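Local coordinates for transmembrane protein (Bartonella henselae, PDB 3PAM), which probably serves in oligopeptide uptake as a domain of a family 5 extracellular solute-binding protein of an ABC-type transport system, at residues A[15-20]-A[177-182]; A[27-32]-A[103-108]; A[107-112]-A[119-124]; A[146-151]-A[155-160]. All blocks are in the same frame, centred on the assembly; numbering follows the deposited sequence.

Contact 1 (A[15-20]-A[177-182]); sequences TLFKDK and YDMIIG
Phe17 turns the far end of its ring onto the start of strand 179-184, overlapping the carbonyl of Asp178 and the terminal methyl of Met179. The nearest approach is from ring atom CE2 to the backbone O of Asp178, at 3.3 Å. On its Asp178 side the ring also meets a side chain, with CE2 lying 4.1 Å from CB of Asp178. The tip of the ring supplies the hydrophobic half: CZ of Phe17 stands 3.8 Å from CE of Met179, and the two side chains cross at about a right angle. Met179, modelled as selenomethionine, first runs straight out from the strand and then bends at its last torsion (chi3 -70°), which swings the methyl towards the phenyl ring. A long, unbranched and flexible side chain suits this place, because it can leave the strand in one direction and still finish against an aromatic tip. The first torsion of Phe17 (chi1 -51°) sets CG beside the backbone N and opposite the carbonyl carbon, which carries the ring towards the strand.

No hydrogen bond joins the two segments. The carboxylate of Asp178 is engaged otherwise, with OD2 accepting from the backbone N of Glu132. Phe10 and Phe131, from the two strands flanking 179-184, meet the Phe17 ring edge-to-face, so the ring belongs to a small aromatic cluster. The contact thus lays the loop between strand 5-10 and helix 20-29 over the start of strand 179-184 in the mixed sheet, consistent with the layered alpha/beta fold of the periplasmic binding protein clan.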
loop_
_atom_site.group_PDB
_atom_site.type_symbol
_atom_site.label_atom_id
_atom_site.label_comp_id
_atom_site.label_asym_id
_atom_site.label_seq_id
_atom_site.Cartn_x
_atom_site.Cartn_y
_atom_site.Cartn_z
ATOM N N THR A 15 11.019 -4.384 -10.471
ATOM C CA THR A 15 10.180 -5.279 -11.269
ATOM C C THR A 15 9.261 -6.212 -10.488
ATOM O O THR A 15 8.130 -6.414 -10.879
ATOM C CB THR A 15 10.994 -6.081 -12.301
ATOM O OG1 THR A 15 12.098 -6.732 -11.657
ATOM C CG2 THR A 15 11.494 -5.148 -13.402
ATOM N N LEU A 16 9.733 -6.763 -9.382
ATOM C CA LEU A 16 8.893 -7.603 -8.532
ATOM C C LEU A 16 7.574 -6.984 -8.049
ATOM O O LEU A 16 6.615 -7.722 -7.725
ATOM C CB LEU A 16 9.695 -8.074 -7.328
ATOM C CG LEU A 16 10.707 -9.181 -7.570
ATOM C CD1 LEU A 16 11.561 -9.284 -6.325
ATOM C CD2 LEU A 16 9.996 -10.481 -7.850
ATOM N N PHE A 17 7.528 -5.654 -7.965
ATOM C CA PHE A 17 6.337 -4.956 -7.491
ATOM C C PHE A 17 5.681 -4.058 -8.528
ATOM O O PHE A 17 4.917 -3.171 -8.164
ATOM C CB PHE A 17 6.637 -4.106 -6.246
ATOM C CG PHE A 17 7.353 -4.836 -5.135
ATOM C CD1 PHE A 17 6.861 -6.041 -4.627
ATOM C CD2 PHE A 17 8.488 -4.285 -4.553
ATOM C CE1 PHE A 17 7.519 -6.702 -3.563
ATOM C CE2 PHE A 17 9.147 -4.943 -3.492
ATOM C CZ PHE A 17 8.659 -6.149 -3.004
ATOM N N LYS A 18 5.952 -4.273 -9.813
ATOM C CA LYS A 18 5.268 -3.502 -10.863
ATOM C C LYS A 18 3.767 -3.776 -10.991
ATOM O O LYS A 18 3.021 -2.896 -11.410
ATOM C CB LYS A 18 5.926 -3.709 -12.227
ATOM N N ASP A 19 3.331 -4.980 -10.611
ATOM C CA ASP A 19 1.978 -5.479 -10.929
ATOM C C ASP A 19 1.059 -5.359 -9.729
ATOM O O ASP A 19 1.364 -5.856 -8.644
ATOM C CB ASP A 19 2.055 -6.938 -11.399
ATOM C CG ASP A 19 0.804 -7.402 -12.137
ATOM O OD1 ASP A 19 -0.235 -7.592 -11.482
ATOM O OD2 ASP A 19 0.875 -7.631 -13.365
ATOM N N LYS A 20 -0.079 -4.710 -9.944
ATOM C CA LYS A 20 -1.017 -4.368 -8.877
ATOM C C LYS A 20 -1.592 -5.590 -8.162
ATOM O O LYS A 20 -1.904 -5.514 -6.981
ATOM C CB LYS A 20 -2.162 -3.506 -9.434
ATOM N N TYR A 177 15.709 0.878 -2.051
ATOM C CA TYR A 177 15.083 -0.083 -1.169
ATOM C C TYR A 177 14.054 -0.838 -1.972
ATOM O O TYR A 177 13.518 -0.311 -2.942
ATOM C CB TYR A 177 14.398 0.616 0.032
ATOM C CG TYR A 177 13.489 1.766 -0.339
ATOM C CD1 TYR A 177 12.145 1.556 -0.672
ATOM C CD2 TYR A 177 13.966 3.075 -0.337
ATOM C CE1 TYR A 177 11.309 2.629 -1.017
ATOM C CE2 TYR A 177 13.149 4.144 -0.674
ATOM C CZ TYR A 177 11.828 3.914 -1.027
ATOM O OH TYR A 177 11.027 4.974 -1.379
ATOM N N ASP A 178 13.765 -2.068 -1.572
ATOM C CA ASP A 178 12.649 -2.788 -2.154
ATOM C C ASP A 178 11.357 -2.360 -1.455
ATOM O O ASP A 178 10.314 -2.137 -2.098
ATOM C CB ASP A 178 12.873 -4.296 -1.992
ATOM C CG ASP A 178 14.079 -4.813 -2.781
ATOM O OD1 ASP A 178 14.319 -4.339 -3.911
ATOM O OD2 ASP A 178 14.772 -5.726 -2.293
HETATM N N MSE A 179 11.430 -2.267 -0.128
HETATM C CA MSE A 179 10.269 -2.012 0.716
HETATM C C MSE A 179 10.766 -1.339 1.990
HETATM O O MSE A 179 11.846 -1.664 2.470
HETATM C CB MSE A 179 9.547 -3.320 1.047
HETATM C CG MSE A 179 8.218 -3.170 1.754
HETATM SE SE MSE A 179 7.291 -4.869 2.037
HETATM C CE MSE A 179 6.821 -5.271 0.192
ATOM N N ILE A 180 9.979 -0.398 2.506
ATOM C CA ILE A 180 10.238 0.231 3.783
ATOM C C ILE A 180 8.932 0.385 4.555
ATOM O O ILE A 180 7.856 0.122 4.019
ATOM C CB ILE A 180 10.882 1.644 3.628
ATOM C CG1 ILE A 180 10.092 2.461 2.602
ATOM C CG2 ILE A 180 12.359 1.528 3.257
ATOM C CD1 ILE A 180 9.776 3.841 3.045
ATOM N N ILE A 181 9.049 0.784 5.823
ATOM C CA ILE A 181 7.901 1.257 6.581
ATOM C C ILE A 181 7.899 2.768 6.509
ATOM O O ILE A 181 8.798 3.434 7.024
ATOM C CB ILE A 181 7.884 0.797 8.065
ATOM C CG1 ILE A 181 8.227 -0.690 8.165
ATOM C CG2 ILE A 181 6.541 1.148 8.695
ATOM C CD1 ILE A 181 7.386 -1.489 9.154
ATOM N N GLY A 182 6.884 3.287 5.840
ATOM C CA GLY A 182 6.771 4.693 5.593
ATOM C C GLY A 182 5.567 5.217 6.329
ATOM O O GLY A 182 4.565 4.507 6.510
#

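Contact 2 (A[27-32]-A[103-108]); sequences SILFDF and QKAWKL
Helix-to-helix packing joins the last turn of helix 20-29 to the middle of helix 99-111, where an alanine lets the two backbones draw close. The CA atoms of Ile28 and Ala105 are 6.2 Å apart, a closeness that goes with the single methyl of Ala105. That small group receives the branched end of Leu29: CB of Ala105 lies 3.6 Å from CG of Leu29, with CD1 of the same leucine only slightly farther off. Leu29 does not aim straight at the other helix. Its first torsion (chi1 -82°) sets CG beside the backbone N, and from there the forked end reaches the alanine.

Ile28, in contrast, points directly across. Its extended CG1 branch (chi2 175°) carries CD1 forward until it is 3.8 Å from CD1 of Leu108, one helical turn beyond Lys104, and the two side chains cross at about a right angle. The same Ile28 CD1 comes within 4.5 Å of CB of Lys104, touching the root of a long chain whose amino group continues outward. Lysine fits such an edge, since its aliphatic base can lie over apolar neighbours while its charge remains at the exposed surface. No hydrogen bond crosses, and the interface depends on the fit of aliphatic groups.

Towards the interior, Leu29 also packs on Leu151 of helix 138-152 and on Ile156, while Ala105 and Leu108 both touch Ala25 one turn earlier in helix 20-29. Helix 20-29 thus packs against helix 99-111 along one side and, through Leu29, against the end of helix 138-152 along another.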
loop_
_atom_site.group_PDB
_atom_site.type_symbol
_atom_site.label_atom_id
_atom_site.label_comp_id
_atom_site.label_asym_id
_atom_site.label_seq_id
_atom_site.Cartn_x
_atom_site.Cartn_y
_atom_site.Cartn_z
ATOM N N SER A 27 -0.129 -7.752 0.247
ATOM C CA SER A 27 -0.951 -7.040 1.197
ATOM C C SER A 27 -1.860 -7.988 1.965
ATOM O O SER A 27 -1.931 -7.935 3.180
ATOM C CB SER A 27 -1.777 -5.972 0.501
ATOM O OG SER A 27 -2.382 -5.121 1.464
ATOM N N ILE A 28 -2.530 -8.880 1.251
ATOM C CA ILE A 28 -3.374 -9.882 1.890
ATOM C C ILE A 28 -2.573 -10.847 2.782
ATOM O O ILE A 28 -3.023 -11.215 3.865
ATOM C CB ILE A 28 -4.168 -10.669 0.837
ATOM C CG1 ILE A 28 -5.041 -9.705 0.028
ATOM C CG2 ILE A 28 -4.994 -11.765 1.505
ATOM C CD1 ILE A 28 -5.781 -10.368 -1.123
ATOM N N LEU A 29 -1.393 -11.244 2.317
ATOM C CA LEU A 29 -0.538 -12.189 3.030
ATOM C C LEU A 29 -0.098 -11.702 4.407
ATOM O O LEU A 29 0.263 -12.495 5.290
ATOM C CB LEU A 29 0.706 -12.504 2.192
ATOM C CG LEU A 29 0.564 -13.546 1.091
ATOM C CD1 LEU A 29 1.631 -13.393 0.031
ATOM C CD2 LEU A 29 0.674 -14.889 1.740
ATOM N N PHE A 30 -0.116 -10.403 4.600
ATOM C CA PHE A 30 0.275 -9.869 5.867
ATOM C C PHE A 30 -0.891 -9.990 6.821
ATOM O O PHE A 30 -2.020 -9.607 6.491
ATOM C CB PHE A 30 0.765 -8.430 5.745
ATOM C CG PHE A 30 0.984 -7.763 7.060
ATOM C CD1 PHE A 30 1.993 -8.199 7.917
ATOM C CD2 PHE A 30 0.160 -6.711 7.458
ATOM C CE1 PHE A 30 2.195 -7.581 9.150
ATOM C CE2 PHE A 30 0.351 -6.070 8.690
ATOM C CZ PHE A 30 1.364 -6.494 9.538
ATOM N N ASP A 31 -0.570 -10.540 7.996
ATOM C CA ASP A 31 -1.504 -10.839 9.059
ATOM C C ASP A 31 -1.331 -9.826 10.186
ATOM O O ASP A 31 -0.498 -10.016 11.086
ATOM C CB ASP A 31 -1.230 -12.269 9.576
ATOM C CG ASP A 31 -2.093 -12.650 10.762
ATOM O OD1 ASP A 31 -2.735 -11.754 11.346
ATOM O OD2 ASP A 31 -2.143 -13.855 11.119
ATOM N N PHE A 32 -2.130 -8.760 10.140
ATOM C CA PHE A 32 -2.071 -7.681 11.137
ATOM C C PHE A 32 -2.514 -8.111 12.524
ATOM O O PHE A 32 -1.935 -7.668 13.529
ATOM C CB PHE A 32 -2.882 -6.463 10.682
ATOM C CG PHE A 32 -3.154 -5.481 11.772
ATOM C CD1 PHE A 32 -2.109 -4.774 12.363
ATOM C CD2 PHE A 32 -4.450 -5.273 12.228
ATOM C CE1 PHE A 32 -2.347 -3.887 13.398
ATOM C CE2 PHE A 32 -4.696 -4.379 13.255
ATOM C CZ PHE A 32 -3.640 -3.675 13.835
ATOM N N GLN A 103 -4.629 -18.378 0.545
ATOM C CA GLN A 103 -5.246 -18.938 -0.654
ATOM C C GLN A 103 -5.633 -17.874 -1.689
ATOM O O GLN A 103 -5.348 -18.030 -2.863
ATOM C CB GLN A 103 -6.427 -19.870 -0.303
ATOM N N LYS A 104 -6.295 -16.808 -1.255
ATOM C CA LYS A 104 -6.586 -15.649 -2.124
ATOM C C LYS A 104 -5.324 -15.019 -2.761
ATOM O O LYS A 104 -5.319 -14.674 -3.940
ATOM C CB LYS A 104 -7.344 -14.559 -1.341
ATOM C CG LYS A 104 -8.294 -15.063 -0.272
ATOM C CD LYS A 104 -9.084 -13.903 0.316
ATOM C CE LYS A 104 -9.315 -14.093 1.802
ATOM N NZ LYS A 104 -9.369 -12.781 2.519
ATOM N N ALA A 105 -4.269 -14.848 -1.970
ATOM C CA ALA A 105 -3.017 -14.288 -2.476
ATOM C C ALA A 105 -2.383 -15.192 -3.544
ATOM O O ALA A 105 -1.956 -14.705 -4.587
ATOM C CB ALA A 105 -2.052 -14.052 -1.343
ATOM N N TRP A 106 -2.306 -16.495 -3.250
ATOM C CA TRP A 106 -1.764 -17.475 -4.164
ATOM C C TRP A 106 -2.502 -17.401 -5.492
ATOM O O TRP A 106 -1.867 -17.370 -6.551
ATOM C CB TRP A 106 -1.881 -18.894 -3.559
ATOM C CG TRP A 106 -1.479 -20.017 -4.441
ATOM C CD1 TRP A 106 -2.169 -21.196 -4.634
ATOM C CD2 TRP A 106 -0.300 -20.112 -5.259
ATOM N NE1 TRP A 106 -1.492 -22.004 -5.520
ATOM C CE2 TRP A 106 -0.346 -21.363 -5.917
ATOM C CE3 TRP A 106 0.787 -19.259 -5.512
ATOM C CZ2 TRP A 106 0.653 -21.775 -6.800
ATOM C CZ3 TRP A 106 1.767 -19.673 -6.395
ATOM C CH2 TRP A 106 1.698 -20.913 -7.021
ATOM N N LYS A 107 -3.836 -17.347 -5.404
ATOM C CA LYS A 107 -4.700 -17.141 -6.561
ATOM C C LYS A 107 -4.303 -15.899 -7.353
ATOM O O LYS A 107 -4.201 -15.943 -8.569
ATOM C CB LYS A 107 -6.179 -17.074 -6.134
ATOM N N LEU A 108 -4.071 -14.798 -6.656
ATOM C CA LEU A 108 -3.678 -13.543 -7.301
ATOM C C LEU A 108 -2.308 -13.622 -7.990
ATOM O O LEU A 108 -2.102 -13.039 -9.063
ATOM C CB LEU A 108 -3.715 -12.388 -6.294
ATOM C CG LEU A 108 -5.082 -11.728 -6.118
ATOM C CD1 LEU A 108 -5.189 -10.996 -4.784
ATOM C CD2 LEU A 108 -5.382 -10.776 -7.279
#

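Contact 3 (A[107-112]-A[119-124]); sequences KLLQEA and NRLIAP. With EOH (ethanol), chain G.
The backbone N of Ala112, the residue that meets Pro124 across the contact, is shared by two carbonyls at the end of helix 99-111. It bonds to O of Leu108 at 3.3 Å and, more weakly, to O of Leu109, a pattern in which the final turn tightens before the chain leaves the helix. The carbonyl of Ala112 itself faces the proline: its O lies 3.9 Å from CG of Pro124, a van der Waals touch with an apolar ring. Another carbonyl of this last turn, that of Glu111, accepts a hydrogen bond from the hydroxyl of an ethanol, probably a crystallisation component, with 3.1 Å between ethanol O and Glu111 O.

Deeper in, the contact is purely aliphatic. CD2 of Leu121 sits 3.9 Å from CD2 of Leu109 and almost as near to CD1, so one methyl addresses the fork of the opposite leucine. Leu121 reaches it because CG stands opposite its own backbone N (chi1 -171°), extending the side chain from strand 120-122 towards the helix. Leu109 continues this apolar patch to Phe114 and Ala25, and Leu121 to Phe129 and Ile156.

With no hydrogen bond between the segments, the short hairpin of strands 115-117 and 120-122 meets the helix here through a small apolar patch, not through polar bonds, while the carbonyl of Glu111 can still accept a bond from a small molecule such as the ethanol.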
loop_
_atom_site.group_PDB
_atom_site.type_symbol
_atom_site.label_atom_id
_atom_site.label_comp_id
_atom_site.label_asym_id
_atom_site.label_seq_id
_atom_site.Cartn_x
_atom_site.Cartn_y
_atom_site.Cartn_z
ATOM N N LYS A 107 -3.836 -17.347 -5.404
ATOM C CA LYS A 107 -4.700 -17.141 -6.561
ATOM C C LYS A 107 -4.303 -15.899 -7.353
ATOM O O LYS A 107 -4.201 -15.943 -8.569
ATOM C CB LYS A 107 -6.179 -17.074 -6.134
ATOM N N LEU A 108 -4.071 -14.798 -6.656
ATOM C CA LEU A 108 -3.678 -13.543 -7.301
ATOM C C LEU A 108 -2.308 -13.622 -7.990
ATOM O O LEU A 108 -2.102 -13.039 -9.063
ATOM C CB LEU A 108 -3.715 -12.388 -6.294
ATOM C CG LEU A 108 -5.082 -11.728 -6.118
ATOM C CD1 LEU A 108 -5.189 -10.996 -4.784
ATOM C CD2 LEU A 108 -5.382 -10.776 -7.279
ATOM N N LEU A 109 -1.379 -14.346 -7.377
ATOM C CA LEU A 109 -0.047 -14.500 -7.968
ATOM C C LEU A 109 -0.038 -15.360 -9.234
ATOM O O LEU A 109 0.692 -15.071 -10.177
ATOM C CB LEU A 109 0.953 -15.005 -6.929
ATOM C CG LEU A 109 1.244 -13.929 -5.875
ATOM C CD1 LEU A 109 1.429 -14.520 -4.480
ATOM C CD2 LEU A 109 2.461 -13.065 -6.275
ATOM N N GLN A 110 -0.842 -16.415 -9.262
ATOM C CA GLN A 110 -0.960 -17.224 -10.463
ATOM C C GLN A 110 -1.412 -16.384 -11.670
ATOM O O GLN A 110 -0.833 -16.504 -12.759
ATOM C CB GLN A 110 -1.858 -18.453 -10.224
ATOM C CG GLN A 110 -1.257 -19.474 -9.239
ATOM C CD GLN A 110 -2.251 -20.531 -8.770
ATOM O OE1 GLN A 110 -2.932 -21.159 -9.566
ATOM N NE2 GLN A 110 -2.340 -20.719 -7.462
ATOM N N GLU A 111 -2.406 -15.515 -11.452
ATOM C CA GLU A 111 -2.917 -14.614 -12.492
ATOM C C GLU A 111 -1.831 -13.741 -13.052
ATOM O O GLU A 111 -1.793 -13.467 -14.259
ATOM C CB GLU A 111 -3.984 -13.684 -11.942
ATOM C CG GLU A 111 -4.962 -14.336 -11.003
ATOM C CD GLU A 111 -6.288 -13.609 -10.949
ATOM O OE1 GLU A 111 -6.370 -12.442 -11.416
ATOM O OE2 GLU A 111 -7.254 -14.216 -10.441
ATOM N N ALA A 112 -0.966 -13.294 -12.150
ATOM C CA ALA A 112 0.106 -12.372 -12.450
ATOM C C ALA A 112 1.317 -13.064 -13.054
ATOM O O ALA A 112 2.331 -12.431 -13.319
ATOM C CB ALA A 112 0.494 -11.629 -11.194
ATOM N N ASN A 119 9.966 -25.058 -4.270
ATOM C CA ASN A 119 9.401 -24.400 -3.093
ATOM C C ASN A 119 9.603 -22.893 -2.996
ATOM O O ASN A 119 9.274 -22.300 -1.983
ATOM C CB ASN A 119 9.878 -25.062 -1.799
ATOM C CG ASN A 119 8.775 -25.138 -0.766
ATOM O OD1 ASN A 119 7.591 -25.176 -1.112
ATOM N ND2 ASN A 119 9.144 -25.170 0.495
ATOM N N ARG A 120 10.138 -22.281 -4.039
ATOM C CA ARG A 120 10.383 -20.834 -4.051
ATOM C C ARG A 120 9.468 -20.245 -5.099
ATOM O O ARG A 120 9.402 -20.766 -6.212
ATOM C CB ARG A 120 11.855 -20.534 -4.389
ATOM N N LEU A 121 8.754 -19.184 -4.740
ATOM C CA LEU A 121 7.908 -18.452 -5.677
ATOM C C LEU A 121 8.799 -17.768 -6.703
ATOM O O LEU A 121 9.835 -17.206 -6.365
ATOM C CB LEU A 121 7.032 -17.418 -4.965
ATOM C CG LEU A 121 5.973 -16.761 -5.867
ATOM C CD1 LEU A 121 4.852 -17.760 -6.300
ATOM C CD2 LEU A 121 5.322 -15.528 -5.246
ATOM N N ILE A 122 8.372 -17.822 -7.957
ATOM C CA ILE A 122 9.172 -17.397 -9.076
ATOM C C ILE A 122 8.347 -16.491 -9.967
ATOM O O ILE A 122 7.180 -16.771 -10.228
ATOM C CB ILE A 122 9.642 -18.638 -9.883
ATOM C CG1 ILE A 122 10.441 -19.594 -8.984
ATOM C CG2 ILE A 122 10.449 -18.242 -11.106
ATOM C CD1 ILE A 122 11.888 -19.184 -8.762
ATOM N N ALA A 123 8.969 -15.409 -10.427
ATOM C CA ALA A 123 8.345 -14.453 -11.341
ATOM C C ALA A 123 8.215 -15.043 -12.734
ATOM O O ALA A 123 8.896 -16.015 -13.055
ATOM C CB ALA A 123 9.156 -13.170 -11.408
ATOM N N PRO A 124 7.341 -14.454 -13.567
ATOM C CA PRO A 124 7.152 -14.921 -14.936
ATOM C C PRO A 124 8.459 -14.966 -15.720
ATOM O O PRO A 124 8.551 -15.695 -16.719
ATOM C CB PRO A 124 6.192 -13.884 -15.542
ATOM C CG PRO A 124 6.042 -12.782 -14.497
ATOM C CD PRO A 124 6.337 -13.440 -13.198
HETATM C C1 EOH G . -4.065 -12.064 -16.931
HETATM C C2 EOH G . -3.944 -11.645 -18.410
HETATM O O EOH G . -3.444 -13.359 -16.829
#

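Contact 4 (A[146-151]-A[155-160]); sequences AFQSNL and GIHAEI
Leu151, Gln148 and Ile156 contribute most of the buried surface where helix 138-152 ends and turns back into strand 157-162. Leu151 packs twice: its CB lies 3.9 Å from CB of Ile156, and its CD1 is 3.7 Å from CB of Ala158, whose small size lets the strand approach. The same CD1 rests over the centre of the Phe147 ring face. CB of Gln148 lies 4.1 Å from CG1 of Ile160; with CG anti to the backbone N (chi1 171°), the chain then runs on alongside the Ala158 carbonyl.

Backbone bonding fixes the turn. N of Ile156 donates to O of Leu151 at 3.0 Å, and Gly155 forms the C-prime position of a Schellman motif with the positive phi (79°) that glycine tolerates readily. A water then bridges the two elements, donating to O of Gln148 and O of Ile156 and accepting from N of Ala158 at 2.7 Å. Helix and strand, running nearly antiparallel (164°), belong to one beta-alpha-beta unit. The chemistry is thus divided: aliphatic groups seal the inner side, while a capped helix end and a bridging water satisfy backbone polar atoms.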
loop_
_atom_site.group_PDB
_atom_site.type_symbol
_atom_site.label_atom_id
_atom_site.label_comp_id
_atom_site.label_asym_id
_atom_site.label_seq_id
_atom_site.Cartn_x
_atom_site.Cartn_y
_atom_site.Cartn_z
ATOM N N ALA A 146 7.708 -10.504 11.375
ATOM C CA ALA A 146 6.403 -11.152 11.313
ATOM C C ALA A 146 5.900 -11.247 9.868
ATOM O O ALA A 146 5.348 -12.258 9.464
ATOM C CB ALA A 146 5.404 -10.390 12.182
ATOM N N PHE A 147 6.084 -10.190 9.087
ATOM C CA PHE A 147 5.722 -10.231 7.666
ATOM C C PHE A 147 6.542 -11.302 6.957
ATOM O O PHE A 147 6.000 -12.071 6.179
ATOM C CB PHE A 147 5.896 -8.854 7.013
ATOM C CG PHE A 147 5.255 -8.722 5.647
ATOM C CD1 PHE A 147 4.187 -9.518 5.257
ATOM C CD2 PHE A 147 5.705 -7.758 4.763
ATOM C CE1 PHE A 147 3.614 -9.361 3.984
ATOM C CE2 PHE A 147 5.124 -7.602 3.505
ATOM C CZ PHE A 147 4.085 -8.397 3.113
ATOM N N GLN A 148 7.835 -11.375 7.274
ATOM C CA GLN A 148 8.743 -12.360 6.681
ATOM C C GLN A 148 8.181 -13.781 6.791
ATOM O O GLN A 148 8.149 -14.523 5.803
ATOM C CB GLN A 148 10.130 -12.270 7.325
ATOM C CG GLN A 148 11.100 -13.409 6.939
ATOM C CD GLN A 148 12.457 -13.228 7.569
ATOM O OE1 GLN A 148 13.427 -12.896 6.893
ATOM N NE2 GLN A 148 12.534 -13.421 8.880
ATOM N N SER A 149 7.716 -14.123 7.992
ATOM C CA SER A 149 7.100 -15.418 8.286
ATOM C C SER A 149 5.841 -15.714 7.455
ATOM O O SER A 149 5.655 -16.832 6.965
ATOM C CB SER A 149 6.769 -15.492 9.772
ATOM O OG SER A 149 5.781 -16.473 10.003
ATOM N N ASN A 150 4.960 -14.725 7.342
ATOM C CA ASN A 150 3.810 -14.819 6.457
ATOM C C ASN A 150 4.226 -15.123 5.004
ATOM O O ASN A 150 3.591 -15.930 4.343
ATOM C CB ASN A 150 2.983 -13.529 6.494
ATOM C CG ASN A 150 2.556 -13.146 7.897
ATOM O OD1 ASN A 150 2.535 -13.975 8.801
ATOM N ND2 ASN A 150 2.200 -11.876 8.086
ATOM N N LEU A 151 5.298 -14.488 4.537
ATOM C CA LEU A 151 5.680 -14.562 3.132
ATOM C C LEU A 151 6.387 -15.868 2.814
ATOM O O LEU A 151 6.249 -16.387 1.697
ATOM C CB LEU A 151 6.557 -13.377 2.715
ATOM C CG LEU A 151 5.952 -11.974 2.714
ATOM C CD1 LEU A 151 7.079 -10.914 2.686
ATOM C CD2 LEU A 151 4.969 -11.767 1.559
ATOM N N GLY A 155 6.600 -19.313 -0.179
ATOM C CA GLY A 155 7.852 -19.380 -0.917
ATOM C C GLY A 155 8.496 -18.054 -1.256
ATOM O O GLY A 155 9.406 -18.005 -2.095
ATOM N N ILE A 156 8.040 -16.976 -0.618
ATOM C CA ILE A 156 8.647 -15.667 -0.800
ATOM C C ILE A 156 9.705 -15.390 0.292
ATOM O O ILE A 156 9.420 -15.477 1.481
ATOM C CB ILE A 156 7.563 -14.536 -0.848
ATOM C CG1 ILE A 156 6.655 -14.706 -2.065
ATOM C CG2 ILE A 156 8.215 -13.141 -0.943
ATOM C CD1 ILE A 156 5.248 -14.094 -1.877
ATOM N N HIS A 157 10.934 -15.081 -0.101
ATOM C CA HIS A 157 11.923 -14.740 0.910
ATOM C C HIS A 157 12.106 -13.221 1.035
ATOM O O HIS A 157 12.562 -12.549 0.100
ATOM C CB HIS A 157 13.267 -15.444 0.694
ATOM C CG HIS A 157 14.376 -14.878 1.539
ATOM N ND1 HIS A 157 14.471 -15.105 2.898
ATOM C CD2 HIS A 157 15.423 -14.075 1.219
ATOM C CE1 HIS A 157 15.539 -14.480 3.373
ATOM N NE2 HIS A 157 16.140 -13.857 2.372
ATOM N N ALA A 158 11.723 -12.694 2.195
ATOM C CA ALA A 158 11.937 -11.302 2.521
ATOM C C ALA A 158 13.146 -11.214 3.451
ATOM O O ALA A 158 13.161 -11.817 4.518
ATOM C CB ALA A 158 10.716 -10.735 3.196
ATOM N N GLU A 159 14.171 -10.497 3.017
ATOM C CA GLU A 159 15.323 -10.248 3.863
ATOM C C GLU A 159 15.029 -8.991 4.700
ATOM O O GLU A 159 14.657 -7.933 4.173
ATOM C CB GLU A 159 16.594 -10.116 3.021
ATOM C CG GLU A 159 17.870 -9.868 3.832
ATOM C CD GLU A 159 19.112 -9.705 2.968
ATOM O OE1 GLU A 159 19.665 -10.729 2.505
ATOM O OE2 GLU A 159 19.549 -8.548 2.773
ATOM N N ILE A 160 15.150 -9.133 6.012
ATOM C CA ILE A 160 14.920 -8.014 6.922
ATOM C C ILE A 160 16.259 -7.353 7.310
ATOM O O ILE A 160 17.176 -8.015 7.778
ATOM C CB ILE A 160 14.096 -8.438 8.168
ATOM C CG1 ILE A 160 12.802 -9.182 7.766
ATOM C CG2 ILE A 160 13.766 -7.229 9.041
ATOM C CD1 ILE A 160 11.954 -8.550 6.644
HETATM O O HOH W 1 10.213 -14.219 3.828
#

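From the N terminus, the loop at 15-20 opens contact 1, which closes only at strand 179-184, so the other three contacts nest inside its long loop. Contact 2 starts on helix 20-29 and closes on helix 99-111. Contact 3 begins on that same helix, sharing Lys107 and Leu108, and closes a short loop at strand 120-122. Contact 4 follows in series, joining helix 138-152 to strand 157-162. None of them crosses another. Trp106 of contact 2 packs on Leu121 of contact 3, Phe30 of contact 2 meets Phe147 of contact 4, and Met179 of contact 1 touches Phe147, linking the outer hairpin and helices to the central sheet.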